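Local atomic coordinates of thiamine-monophosphate kinase (Aquifex aeolicus, PDB entry 1VQV), a protein that catalyses the ATP-dependent phosphorylation of thiamine monophosphate to thiamine diphosphate, the active form of vitamin B1, and works as a homodimer. Residues V60-I65 with H185-A190; S66-D71 with I128-V133; I56-G61 with V97-I102; S160-E165 with L179-R184. One frame throughout, in Å; residues are numbered along the deposited sequence. Where two conformers were deposited one is given.

Interaction 1 (V60-I65 with H185-A190). With PO4 (phosphate ion), chain F.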
loop_
_atom_site.group_PDB
_atom_site.type_symbol
_atom_site.label_atom_id
_atom_site.label_comp_id
_atom_site.label_asym_id
_atom_site.label_seq_id
_atom_site.Cartn_x
_atom_site.Cartn_y
_atom_site.Cartn_z
ATOM N N VAL B 60 -0.468 -12.300 -13.404
ATOM C CA VAL B 60 -1.075 -11.465 -12.362
ATOM C C VAL B 60 0.045 -10.764 -11.593
ATOM O O VAL B 60 -0.084 -9.604 -11.210
ATOM C CB VAL B 60 -1.955 -12.303 -11.361
ATOM C CG1 VAL B 60 -2.487 -11.410 -10.245
ATOM C CG2 VAL B 60 -3.132 -12.937 -12.092
ATOM N N GLY B 61 1.146 -11.482 -11.383
ATOM C CA GLY B 61 2.297 -10.922 -10.698
ATOM C C GLY B 61 2.930 -9.818 -11.515
ATOM O O GLY B 61 3.386 -8.826 -10.973
ATOM N N TRP B 62 2.968 -9.996 -12.831
ATOM C CA TRP B 62 3.532 -8.993 -13.720
ATOM C C TRP B 62 2.603 -7.777 -13.717
ATOM O O TRP B 62 3.037 -6.654 -13.527
ATOM C CB TRP B 62 3.694 -9.577 -15.137
ATOM C CG TRP B 62 4.101 -8.573 -16.200
ATOM C CD1 TRP B 62 3.283 -7.672 -16.835
ATOM C CD2 TRP B 62 5.423 -8.328 -16.694
ATOM N NE1 TRP B 62 4.013 -6.884 -17.680
ATOM C CE2 TRP B 62 5.329 -7.259 -17.617
ATOM C CE3 TRP B 62 6.677 -8.902 -16.447
ATOM C CZ2 TRP B 62 6.442 -6.748 -18.294
ATOM C CZ3 TRP B 62 7.782 -8.397 -17.117
ATOM C CH2 TRP B 62 7.655 -7.322 -18.034
ATOM N N LYS B 63 1.314 -8.009 -13.897
ATOM C CA LYS B 63 0.352 -6.925 -13.903
ATOM C C LYS B 63 0.401 -6.091 -12.617
ATOM O O LYS B 63 0.315 -4.872 -12.672
ATOM C CB LYS B 63 -1.051 -7.488 -14.114
ATOM C CG LYS B 63 -2.086 -6.463 -14.477
ATOM C CD LYS B 63 -3.264 -7.122 -15.147
ATOM C CE LYS B 63 -4.333 -6.108 -15.496
ATOM N NZ LYS B 63 -5.508 -6.738 -16.160
ATOM N N ALA B 64 0.554 -6.740 -11.466
ATOM C CA ALA B 64 0.591 -6.020 -10.195
ATOM C C ALA B 64 1.628 -4.903 -10.217
ATOM O O ALA B 64 1.395 -3.814 -9.691
ATOM C CB ALA B 64 0.875 -6.981 -9.057
ATOM N N ILE B 65 2.774 -5.173 -10.824
ATOM C CA ILE B 65 3.833 -4.184 -10.934
ATOM C C ILE B 65 3.582 -3.214 -12.099
ATOM O O ILE B 65 3.785 -2.012 -11.976
ATOM C CB ILE B 65 5.195 -4.877 -11.127
ATOM C CG1 ILE B 65 5.575 -5.617 -9.842
ATOM C CG2 ILE B 65 6.261 -3.856 -11.539
ATOM C CD1 ILE B 65 5.759 -4.737 -8.634
ATOM N N HIS B 185 -4.465 -7.493 -21.946
ATOM C CA HIS B 185 -5.258 -7.237 -20.763
ATOM C C HIS B 185 -4.674 -7.932 -19.544
ATOM O O HIS B 185 -4.729 -7.408 -18.440
ATOM C CB HIS B 185 -6.697 -7.690 -21.013
ATOM C CG HIS B 185 -7.571 -7.629 -19.803
ATOM N ND1 HIS B 185 -7.762 -8.709 -18.973
ATOM C CD2 HIS B 185 -8.304 -6.619 -19.283
ATOM C CE1 HIS B 185 -8.579 -8.370 -17.991
ATOM N NE2 HIS B 185 -8.922 -7.107 -18.156
ATOM N N LEU B 186 -4.088 -9.102 -19.753
ATOM C CA LEU B 186 -3.517 -9.864 -18.651
ATOM C C LEU B 186 -2.074 -9.488 -18.314
ATOM O O LEU B 186 -1.715 -9.337 -17.147
ATOM C CB LEU B 186 -3.603 -11.366 -18.957
ATOM C CG LEU B 186 -4.292 -12.232 -17.901
ATOM C CD1 LEU B 186 -5.611 -11.600 -17.541
ATOM C CD2 LEU B 186 -4.514 -13.638 -18.435
ATOM N N ARG B 187 -1.249 -9.345 -19.343
ATOM C CA ARG B 187 0.156 -9.003 -19.173
ATOM C C ARG B 187 0.489 -7.728 -19.936
ATOM O O ARG B 187 1.291 -7.758 -20.865
ATOM C CB ARG B 187 1.044 -10.145 -19.692
ATOM C CG ARG B 187 1.840 -10.878 -18.631
ATOM C CD ARG B 187 3.098 -11.574 -19.190
ATOM N NE ARG B 187 4.085 -10.605 -19.674
ATOM C CZ ARG B 187 5.398 -10.707 -19.478
ATOM N NH1 ARG B 187 5.897 -11.729 -18.802
ATOM N NH2 ARG B 187 6.222 -9.798 -19.979
ATOM N N PRO B 188 -0.121 -6.592 -19.560
ATOM C CA PRO B 188 0.170 -5.340 -20.265
ATOM C C PRO B 188 1.590 -4.850 -19.992
ATOM O O PRO B 188 2.196 -5.245 -19.008
ATOM C CB PRO B 188 -0.886 -4.389 -19.720
ATOM C CG PRO B 188 -1.087 -4.884 -18.322
ATOM C CD PRO B 188 -1.115 -6.376 -18.494
ATOM N N THR B 189 2.124 -4.023 -20.888
ATOM C CA THR B 189 3.462 -3.453 -20.726
ATOM C C THR B 189 3.326 -1.932 -20.591
ATOM O O THR B 189 2.744 -1.276 -21.450
ATOM C CB THR B 189 4.394 -3.773 -21.933
ATOM O OG1 THR B 189 4.553 -5.192 -22.066
ATOM C CG2 THR B 189 5.773 -3.162 -21.720
ATOM N N ALA B 190 3.828 -1.380 -19.491
ATOM C CA ALA B 190 3.759 0.053 -19.281
ATOM C C ALA B 190 4.667 0.698 -20.316
ATOM O O ALA B 190 5.706 0.140 -20.676
ATOM C CB ALA B 190 4.217 0.404 -17.879
HETATM P P PO4 F . 4.144 -15.286 -19.109
HETATM O O1 PO4 F . 5.027 -15.131 -20.297
HETATM O O2 PO4 F . 2.724 -15.232 -19.534
HETATM O O3 PO4 F . 4.416 -16.596 -18.455
HETATM O O4 PO4 F . 4.410 -14.183 -18.145
#
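Arg187 lays its guanidinium flat on the indole of Trp62, with the two planes 16° apart. Arg187 CZ stands 3.8 Å from the centroid of the six-membered ring, close to its normal, a cation-pi pair. A bend at chi3 (66°) puts NE above the indole, and NH2 lies over the same face, 3.5 Å from Trp62 CH2. In the ring plane, Trp62 NE1 donates to Pro188 O at 2.8 Å; this carbonyl also has a weak hydrogen bond with Ser66. An alanine in place of Trp62 would probably leave the Arg187 guanidinium without its stacking surface and Pro188 O without the indole donor. Lys63, extended beyond CG, carries NZ over the centre of the His185 ring and hydrogen-bonds His185 O, although the modelled 2.5 Å is too short to be pressed. Further out, Arg187 NH1 donates, in the guanidinium plane, to O4 of a phosphate ion (2.9 Å) that probably came from the crystallisation liquor, while Arg106 and Ala107 pack on Trp62. The side chain of Lys63 is about 6 Å from those of the substrate-binding His50 and Glu260. Helix 57-73 of the AIR synthase-like N-terminal domain thus meets the chain leaving helix 176-186, beside the substrate site.

Interaction 2 (S66-D71 with I128-V133)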
loop_
_atom_site.group_PDB
_atom_site.type_symbol
_atom_site.label_atom_id
_atom_site.label_comp_id
_atom_site.label_asym_id
_atom_site.label_seq_id
_atom_site.Cartn_x
_atom_site.Cartn_y
_atom_site.Cartn_z
ATOM N N SER B 66 3.118 -3.741 -13.223
ATOM C CA SER B 66 2.860 -2.912 -14.390
ATOM C C SER B 66 1.798 -1.833 -14.232
ATOM O O SER B 66 1.950 -0.755 -14.784
ATOM C CB SER B 66 2.515 -3.786 -15.599
ATOM O OG SER B 66 3.691 -4.342 -16.166
ATOM N N VAL B 67 0.724 -2.100 -13.500
ATOM C CA VAL B 67 -0.297 -1.081 -13.354
ATOM C C VAL B 67 0.286 0.125 -12.626
ATOM O O VAL B 67 0.089 1.268 -13.044
ATOM C CB VAL B 67 -1.528 -1.607 -12.591
ATOM C CG1 VAL B 67 -2.548 -0.495 -12.416
ATOM C CG2 VAL B 67 -2.157 -2.756 -13.361
ATOM N N ASN B 68 1.019 -0.113 -11.547
ATOM C CA ASN B 68 1.601 0.994 -10.807
ATOM C C ASN B 68 2.638 1.757 -11.598
ATOM O O ASN B 68 2.764 2.969 -11.454
ATOM C CB ASN B 68 2.225 0.513 -9.505
ATOM C CG ASN B 68 1.217 0.390 -8.419
ATOM O OD1 ASN B 68 0.285 1.177 -8.356
ATOM N ND2 ASN B 68 1.390 -0.587 -7.550
ATOM N N VAL B 69 3.385 1.042 -12.431
ATOM C CA VAL B 69 4.421 1.659 -13.251
ATOM C C VAL B 69 3.806 2.583 -14.312
ATOM O O VAL B 69 4.357 3.632 -14.625
ATOM C CB VAL B 69 5.295 0.567 -13.940
ATOM C CG1 VAL B 69 6.291 1.210 -14.876
ATOM C CG2 VAL B 69 6.025 -0.264 -12.893
ATOM N N SER B 70 2.655 2.190 -14.845
ATOM C CA SER B 70 1.967 2.967 -15.863
ATOM C C SER B 70 1.487 4.331 -15.392
ATOM O O SER B 70 1.266 5.222 -16.205
ATOM C CB SER B 70 0.783 2.183 -16.419
ATOM O OG SER B 70 1.237 1.165 -17.291
ATOM N N ASP B 71 1.315 4.475 -14.081
ATOM C CA ASP B 71 0.883 5.728 -13.483
ATOM C C ASP B 71 2.082 6.623 -13.247
ATOM O O ASP B 71 2.017 7.832 -13.486
ATOM C CB ASP B 71 0.191 5.466 -12.159
ATOM C CG ASP B 71 -1.096 4.724 -12.328
ATOM O OD1 ASP B 71 -1.939 5.197 -13.127
ATOM O OD2 ASP B 71 -1.260 3.668 -11.668
ATOM N N ILE B 128 -4.602 -8.376 -3.838
ATOM C CA ILE B 128 -3.256 -7.908 -4.111
ATOM C C ILE B 128 -3.248 -6.393 -4.024
ATOM O O ILE B 128 -4.011 -5.722 -4.709
ATOM C CB ILE B 128 -2.768 -8.350 -5.506
ATOM C CG1 ILE B 128 -2.899 -9.864 -5.649
ATOM C CG2 ILE B 128 -1.311 -7.976 -5.679
ATOM C CD1 ILE B 128 -2.440 -10.401 -6.972
ATOM N N SER B 129 -2.385 -5.864 -3.166
ATOM C CA SER B 129 -2.282 -4.429 -2.968
ATOM C C SER B 129 -0.822 -4.034 -3.130
ATOM O O SER B 129 0.031 -4.449 -2.351
ATOM C CB SER B 129 -2.799 -4.069 -1.570
ATOM O OG SER B 129 -2.773 -2.675 -1.337
ATOM N N VAL B 130 -0.543 -3.224 -4.142
ATOM C CA VAL B 130 0.820 -2.808 -4.440
ATOM C C VAL B 130 1.070 -1.325 -4.194
ATOM O O VAL B 130 0.192 -0.473 -4.396
ATOM C CB VAL B 130 1.166 -3.117 -5.909
ATOM C CG1 VAL B 130 2.462 -3.888 -5.990
ATOM C CG2 VAL B 130 0.030 -3.884 -6.553
ATOM N N PHE B 131 2.292 -1.030 -3.772
ATOM C CA PHE B 131 2.702 0.331 -3.483
ATOM C C PHE B 131 3.974 0.594 -4.252
ATOM O O PHE B 131 4.903 -0.203 -4.220
ATOM C CB PHE B 131 2.950 0.474 -1.980
ATOM C CG PHE B 131 3.568 1.788 -1.559
ATOM C CD1 PHE B 131 2.906 3.004 -1.778
ATOM C CD2 PHE B 131 4.779 1.797 -0.857
ATOM C CE1 PHE B 131 3.440 4.207 -1.294
ATOM C CE2 PHE B 131 5.320 2.988 -0.369
ATOM C CZ PHE B 131 4.652 4.194 -0.584
ATOM N N LEU B 132 4.026 1.726 -4.931
ATOM C CA LEU B 132 5.200 2.041 -5.704
ATOM C C LEU B 132 5.637 3.474 -5.570
ATOM O O LEU B 132 4.826 4.398 -5.634
ATOM C CB LEU B 132 4.939 1.737 -7.165
ATOM C CG LEU B 132 6.083 2.028 -8.126
ATOM C CD1 LEU B 132 7.247 1.114 -7.849
ATOM C CD2 LEU B 132 5.590 1.821 -9.535
ATOM N N VAL B 133 6.937 3.648 -5.391
ATOM C CA VAL B 133 7.500 4.971 -5.284
ATOM C C VAL B 133 8.399 5.214 -6.481
ATOM O O VAL B 133 9.196 4.347 -6.841
ATOM C CB VAL B 133 8.326 5.122 -4.030
ATOM C CG1 VAL B 133 8.855 6.542 -3.953
ATOM C CG2 VAL B 133 7.485 4.779 -2.820
#
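Asn68 and Val69 of helix 57-73 rest on Val130 and Leu132 of strand 127-136, a helix-on-sheet contact inside the AIR synthase-like N-terminal domain. The short segments' axes approach to 8.6 Å and run at 35° to each other. On the other face of the strand, Phe131 stacks on Phe131 of the second subunit, consistent with the intersubunit barrel of this family. At the start of the helical segment, Ser66 turns from the strand, and its OG hydrogen-bonds the hydroxyl of Tyr111. Asn68 has the largest share of the contact, followed by Leu132: CG of Asn68 sits beside the backbone N (chi1 -84°), and the amide extends toward Val130. The Asn68 and Leu132 side chains run alongside each other, oppositely directed, with Leu132 CD2 3.6 Å from Asn68 CB. Asn68 ND2 makes a weak hydrogen bond to Val130 O at 3.4 Å, but the position of ND2 is doubtful because it is modelled too close to Asp43. Asn68 OD1 has a weak hydrogen bond with Thr41 OG1. Val69 adds its CG2, 4.0 Å from Leu132 CD2, and the same methyl lies 3.7 Å from Val69 N. Ser70 OG turns back along its own helix in a weak bond to Ser66 O. Asp71, a magnesium ligand, packs on Asp27 and Thr41, which also bind magnesium, and its backbone N makes a weak hydrogen bond to Asn68 O at 3.4 Å.

Interaction 3 (I56-G61 with V97-I102)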
loop_
_atom_site.group_PDB
_atom_site.type_symbol
_atom_site.label_atom_id
_atom_site.label_comp_id
_atom_site.label_asym_id
_atom_site.label_seq_id
_atom_site.Cartn_x
_atom_site.Cartn_y
_atom_site.Cartn_z
ATOM N N ILE B 56 -3.160 -17.563 -15.177
ATOM C CA ILE B 56 -1.809 -17.889 -14.754
ATOM C C ILE B 56 -1.319 -16.844 -13.748
ATOM O O ILE B 56 -1.364 -15.642 -14.001
ATOM C CB ILE B 56 -0.840 -17.945 -15.955
ATOM C CG1 ILE B 56 -0.955 -16.667 -16.787
ATOM C CG2 ILE B 56 -1.148 -19.167 -16.799
ATOM C CD1 ILE B 56 0.096 -16.526 -17.881
ATOM N N PRO B 57 -0.866 -17.301 -12.574
ATOM C CA PRO B 57 -0.363 -16.428 -11.499
ATOM C C PRO B 57 0.749 -15.463 -11.946
ATOM O O PRO B 57 0.804 -14.314 -11.518
ATOM C CB PRO B 57 0.128 -17.430 -10.449
ATOM C CG PRO B 57 -0.759 -18.638 -10.689
ATOM C CD PRO B 57 -0.837 -18.721 -12.175
ATOM N N GLU B 58 1.630 -15.956 -12.806
ATOM C CA GLU B 58 2.756 -15.190 -13.331
ATOM C C GLU B 58 2.369 -13.884 -14.026
ATOM O O GLU B 58 3.058 -12.874 -13.904
ATOM C CB GLU B 58 3.556 -16.074 -14.286
ATOM C CG GLU B 58 4.252 -17.245 -13.615
ATOM C CD GLU B 58 3.643 -18.587 -13.991
ATOM O OE1 GLU B 58 2.391 -18.716 -13.953
ATOM O OE2 GLU B 58 4.432 -19.510 -14.317
ATOM N N ALA B 59 1.265 -13.917 -14.758
ATOM C CA ALA B 59 0.789 -12.745 -15.458
ATOM C C ALA B 59 0.181 -11.771 -14.443
ATOM O O ALA B 59 0.306 -10.558 -14.606
ATOM C CB ALA B 59 -0.240 -13.145 -16.514
ATOM N N VAL B 60 -0.468 -12.300 -13.404
ATOM C CA VAL B 60 -1.075 -11.465 -12.362
ATOM C C VAL B 60 0.045 -10.764 -11.593
ATOM O O VAL B 60 -0.084 -9.604 -11.210
ATOM C CB VAL B 60 -1.955 -12.303 -11.361
ATOM C CG1 VAL B 60 -2.487 -11.410 -10.245
ATOM C CG2 VAL B 60 -3.132 -12.937 -12.092
ATOM N N GLY B 61 1.146 -11.482 -11.383
ATOM C CA GLY B 61 2.297 -10.922 -10.698
ATOM C C GLY B 61 2.930 -9.818 -11.515
ATOM O O GLY B 61 3.386 -8.826 -10.973
ATOM N N VAL B 97 1.657 -18.640 -5.284
ATOM C CA VAL B 97 2.404 -17.526 -4.738
ATOM C C VAL B 97 3.782 -17.463 -5.384
ATOM O O VAL B 97 4.236 -16.391 -5.765
ATOM C CB VAL B 97 2.506 -17.663 -3.192
ATOM C CG1 VAL B 97 3.457 -16.636 -2.611
ATOM C CG2 VAL B 97 1.131 -17.491 -2.584
ATOM N N GLU B 98 4.429 -18.618 -5.531
ATOM C CA GLU B 98 5.756 -18.678 -6.142
ATOM C C GLU B 98 5.731 -18.160 -7.588
ATOM O O GLU B 98 6.648 -17.459 -8.021
ATOM C CB GLU B 98 6.299 -20.112 -6.135
ATOM C CG GLU B 98 7.823 -20.156 -6.254
ATOM C CD GLU B 98 8.391 -21.550 -6.535
ATOM O OE1 GLU B 98 8.082 -22.500 -5.768
ATOM O OE2 GLU B 98 9.161 -21.688 -7.524
ATOM N N ARG B 99 4.687 -18.520 -8.329
ATOM C CA ARG B 99 4.568 -18.088 -9.708
ATOM C C ARG B 99 4.192 -16.624 -9.778
ATOM O O ARG B 99 4.559 -15.924 -10.719
ATOM C CB ARG B 99 3.553 -18.955 -10.444
ATOM C CG ARG B 99 4.122 -20.322 -10.783
ATOM C CD ARG B 99 3.081 -21.283 -11.321
ATOM N NE ARG B 99 3.673 -22.601 -11.551
ATOM C CZ ARG B 99 4.000 -23.089 -12.746
ATOM N NH1 ARG B 99 3.783 -22.372 -13.840
ATOM N NH2 ARG B 99 4.554 -24.293 -12.846
ATOM N N PHE B 100 3.476 -16.160 -8.764
ATOM C CA PHE B 100 3.071 -14.769 -8.697
ATOM C C PHE B 100 4.322 -13.902 -8.574
ATOM O O PHE B 100 4.487 -12.916 -9.301
ATOM C CB PHE B 100 2.170 -14.530 -7.480
ATOM C CG PHE B 100 1.969 -13.080 -7.163
ATOM C CD1 PHE B 100 1.013 -12.337 -7.835
ATOM C CD2 PHE B 100 2.796 -12.440 -6.253
ATOM C CE1 PHE B 100 0.885 -10.971 -7.615
ATOM C CE2 PHE B 100 2.678 -11.078 -6.026
ATOM C CZ PHE B 100 1.723 -10.342 -6.709
ATOM N N TYR B 101 5.200 -14.274 -7.652
ATOM C CA TYR B 101 6.424 -13.517 -7.431
ATOM C C TYR B 101 7.470 -13.625 -8.543
ATOM O O TYR B 101 8.375 -12.793 -8.631
ATOM C CB TYR B 101 7.018 -13.893 -6.075
ATOM C CG TYR B 101 6.320 -13.177 -4.942
ATOM C CD1 TYR B 101 6.441 -11.798 -4.804
ATOM C CD2 TYR B 101 5.508 -13.867 -4.044
ATOM C CE1 TYR B 101 5.775 -11.120 -3.804
ATOM C CE2 TYR B 101 4.829 -13.203 -3.035
ATOM C CZ TYR B 101 4.966 -11.826 -2.911
ATOM O OH TYR B 101 4.319 -11.158 -1.879
ATOM N N ILE B 102 7.318 -14.646 -9.387
ATOM C CA ILE B 102 8.181 -14.881 -10.538
ATOM C C ILE B 102 7.840 -13.758 -11.502
ATOM O O ILE B 102 8.719 -13.055 -11.999
ATOM C CB ILE B 102 7.860 -16.248 -11.227
ATOM C CG1 ILE B 102 8.378 -17.406 -10.369
ATOM C CG2 ILE B 102 8.463 -16.292 -12.635
ATOM C CD1 ILE B 102 8.086 -18.794 -10.945
#
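Gly61 and Phe100 bring their CA atoms to 4.4 Å where helix 57-73 meets helix 94-111, both of the AIR synthase-like N-terminal domain. The axes of the short segments approach to 6.6 Å, so the backbones themselves are in contact; they run at 43°. Two C-H...O contacts show it: Gly61 CA lies 3.3 Å from Phe100 O, and Glu58 CA is at the same distance from Arg99 O. Gly61 has no side chain to hold the helices apart. Although the first bond of the Phe100 side chain leads away, CG stands anti to the backbone N (chi1 167°), and the ring returns with CD1 3.4 Å from Gly61 CA. Val60 CG1 approaches Phe100 CE1, and Ile128 of strand 127-136 packs on both residues. An alanine at Phe100 would probably open a gap beside Gly61 and deprive Val60 and Ile128 of their aromatic neighbour. Pro57 CB meets Arg99 CB at 3.7 Å. In one of two modelled conformers of Glu58, OE2 forms a salt bridge with Arg99 NH1 at 3.0 Å, a weak bond. Backbone approach, apolar contact and the Glu58 and Arg99 stems thus join the helices, and the ion pair, at the more exposed side, is the less certain part.

Interaction 4 (S160-E165 with L179-R184)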
loop_
_atom_site.group_PDB
_atom_site.type_symbol
_atom_site.label_atom_id
_atom_site.label_comp_id
_atom_site.label_asym_id
_atom_site.label_seq_id
_atom_site.Cartn_x
_atom_site.Cartn_y
_atom_site.Cartn_z
ATOM N N SER B 160 -7.551 -4.092 -24.411
ATOM C CA SER B 160 -7.789 -4.661 -23.087
ATOM C C SER B 160 -9.267 -5.072 -22.905
ATOM O O SER B 160 -9.566 -6.128 -22.356
ATOM C CB SER B 160 -7.356 -3.643 -22.022
ATOM O OG SER B 160 -7.375 -4.176 -20.713
ATOM N N ARG B 161 -10.192 -4.260 -23.392
ATOM C CA ARG B 161 -11.612 -4.579 -23.252
ATOM C C ARG B 161 -12.063 -5.827 -24.000
ATOM O O ARG B 161 -12.880 -6.599 -23.500
ATOM C CB ARG B 161 -12.472 -3.399 -23.702
ATOM C CG ARG B 161 -13.938 -3.745 -23.878
ATOM C CD ARG B 161 -14.771 -2.489 -23.997
ATOM N NE ARG B 161 -16.061 -2.743 -24.622
ATOM C CZ ARG B 161 -17.075 -1.886 -24.603
ATOM N NH1 ARG B 161 -16.948 -0.718 -23.982
ATOM N NH2 ARG B 161 -18.217 -2.195 -25.209
ATOM N N ALA B 162 -11.559 -6.005 -25.214
ATOM C CA ALA B 162 -11.926 -7.161 -26.012
ATOM C C ALA B 162 -11.344 -8.418 -25.352
ATOM O O ALA B 162 -11.963 -9.489 -25.372
ATOM C CB ALA B 162 -11.402 -6.996 -27.452
ATOM N N GLY B 163 -10.158 -8.267 -24.758
ATOM C CA GLY B 163 -9.489 -9.366 -24.079
ATOM C C GLY B 163 -10.214 -9.837 -22.828
ATOM O O GLY B 163 -10.296 -11.040 -22.567
ATOM N N LEU B 164 -10.735 -8.897 -22.047
ATOM C CA LEU B 164 -11.468 -9.238 -20.838
ATOM C C LEU B 164 -12.745 -9.983 -21.217
ATOM O O LEU B 164 -13.177 -10.914 -20.527
ATOM C CB LEU B 164 -11.817 -7.970 -20.056
ATOM C CG LEU B 164 -12.761 -8.156 -18.859
ATOM C CD1 LEU B 164 -12.206 -9.225 -17.925
ATOM C CD2 LEU B 164 -12.935 -6.825 -18.131
ATOM N N GLU B 165 -13.352 -9.561 -22.320
ATOM C CA GLU B 165 -14.573 -10.185 -22.805
ATOM C C GLU B 165 -14.266 -11.587 -23.317
ATOM O O GLU B 165 -15.069 -12.499 -23.119
ATOM C CB GLU B 165 -15.206 -9.335 -23.907
ATOM C CG GLU B 165 -15.955 -8.105 -23.399
ATOM C CD GLU B 165 -16.211 -7.094 -24.505
ATOM O OE1 GLU B 165 -16.469 -7.510 -25.646
ATOM O OE2 GLU B 165 -16.162 -5.886 -24.238
ATOM N N LEU B 179 -5.617 -14.112 -28.769
ATOM C CA LEU B 179 -4.627 -14.229 -27.706
ATOM C C LEU B 179 -3.913 -12.904 -27.447
ATOM O O LEU B 179 -3.790 -12.479 -26.302
ATOM C CB LEU B 179 -3.603 -15.321 -28.034
ATOM C CG LEU B 179 -4.069 -16.773 -27.867
ATOM C CD1 LEU B 179 -2.893 -17.701 -28.110
ATOM C CD2 LEU B 179 -4.641 -16.994 -26.458
ATOM N N ALA B 180 -3.454 -12.255 -28.511
ATOM C CA ALA B 180 -2.760 -10.979 -28.397
ATOM C C ALA B 180 -3.618 -9.975 -27.641
ATOM O O ALA B 180 -3.097 -9.097 -26.949
ATOM C CB ALA B 180 -2.428 -10.442 -29.776
ATOM N N LEU B 181 -4.933 -10.116 -27.775
ATOM C CA LEU B 181 -5.888 -9.233 -27.109
ATOM C C LEU B 181 -5.957 -9.519 -25.619
ATOM O O LEU B 181 -5.998 -8.599 -24.793
ATOM C CB LEU B 181 -7.282 -9.402 -27.721
ATOM C CG LEU B 181 -7.484 -8.747 -29.086
ATOM C CD1 LEU B 181 -8.881 -9.053 -29.639
ATOM C CD2 LEU B 181 -7.283 -7.250 -28.931
ATOM N N ILE B 182 -5.981 -10.809 -25.296
ATOM C CA ILE B 182 -6.047 -11.279 -23.920
ATOM C C ILE B 182 -4.750 -10.905 -23.219
ATOM O O ILE B 182 -4.746 -10.423 -22.093
ATOM C CB ILE B 182 -6.216 -12.824 -23.879
ATOM C CG1 ILE B 182 -7.373 -13.244 -24.795
ATOM C CG2 ILE B 182 -6.472 -13.300 -22.448
ATOM C CD1 ILE B 182 -7.643 -14.744 -24.840
ATOM N N GLN B 183 -3.641 -11.127 -23.901
ATOM C CA GLN B 183 -2.349 -10.826 -23.335
ATOM C C GLN B 183 -2.232 -9.339 -22.995
ATOM O O GLN B 183 -1.654 -8.979 -21.976
ATOM C CB GLN B 183 -1.254 -11.305 -24.305
ATOM C CG GLN B 183 -1.338 -12.837 -24.536
ATOM C CD GLN B 183 -0.188 -13.455 -25.348
ATOM O OE1 GLN B 183 -0.098 -14.692 -25.474
ATOM N NE2 GLN B 183 0.685 -12.608 -25.899
ATOM N N ARG B 184 -2.810 -8.476 -23.828
ATOM C CA ARG B 184 -2.771 -7.031 -23.596
ATOM C C ARG B 184 -3.522 -6.647 -22.329
ATOM O O ARG B 184 -3.251 -5.612 -21.705
ATOM C CB ARG B 184 -3.376 -6.291 -24.797
ATOM C CG ARG B 184 -2.341 -5.919 -25.855
ATOM C CD ARG B 184 -2.894 -5.830 -27.267
ATOM N NE ARG B 184 -1.812 -6.086 -28.220
ATOM C CZ ARG B 184 -1.977 -6.398 -29.503
ATOM N NH1 ARG B 184 -3.189 -6.490 -30.031
ATOM N NH2 ARG B 184 -0.916 -6.660 -30.249
#
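Gly163 and Ile182 mark a buried, nearly perpendicular helix-helix crossing in the C-terminal half of the chain, between helix 159-168 and helix 176-186. The axes of the short segments come within 7.1 Å at an angle of 103°. At the crossing point Gly163 CA lies 3.9 Å from Ile182 CA and 3.6 Å from Leu181 O. A CB on Gly163 would point toward helix 176-186 and collide with Leu181 O, so its absence goes with the short interaxial distance. No hydrogen bond joins the two segments. The two helices follow one another after strand 150-153 of the C-terminal sheet and pack crosswise, and helix 238-246 packs on them through Tyr243, which touches both Ala162 and Leu181. Leu181 CG stands beside its backbone N (chi1 -76°), and CD1 at the end of the side chain meets Ala162 CB at 3.9 Å. Ile182 directs its side chain elsewhere, onto Leu166, Leu167 and Tyr174. At one end of the contact Ser160 OG is 4.5 Å from Arg184 O, too long for a bond; the hydroxyl instead has a weak hydrogen bond with the backbone O of Glu260, a substrate-binding residue. The guanidinium of Arg184 leads away from the crossing to a salt bridge between its NH1 and Asp159 OD2.

Helix 57-73 carries interactions 1, 2 and 3. Residues 56-61 pack on helix 94-111, 60-65 on the chain after helix 176-186, and 66-71 on strand 127-136; interactions 1 and 3 share Val60 and Gly61. The centre of interaction 1 lies about 10 Å from the centres of both 2 and 3, and Ile128 CD1 of interaction 2 touches Val60 CG1 at 3.4 Å. Along the chain, the segments of interactions 2 and 3 alternate within the N-terminal domain, and both contacts reach the second subunit. Interaction 4 lies wholly in the C-terminal half, its centre about 12 Å from that of interaction 1, joined to it through His185. Interaction 1 therefore links the dimerising N-terminal domain to the C-terminal helices.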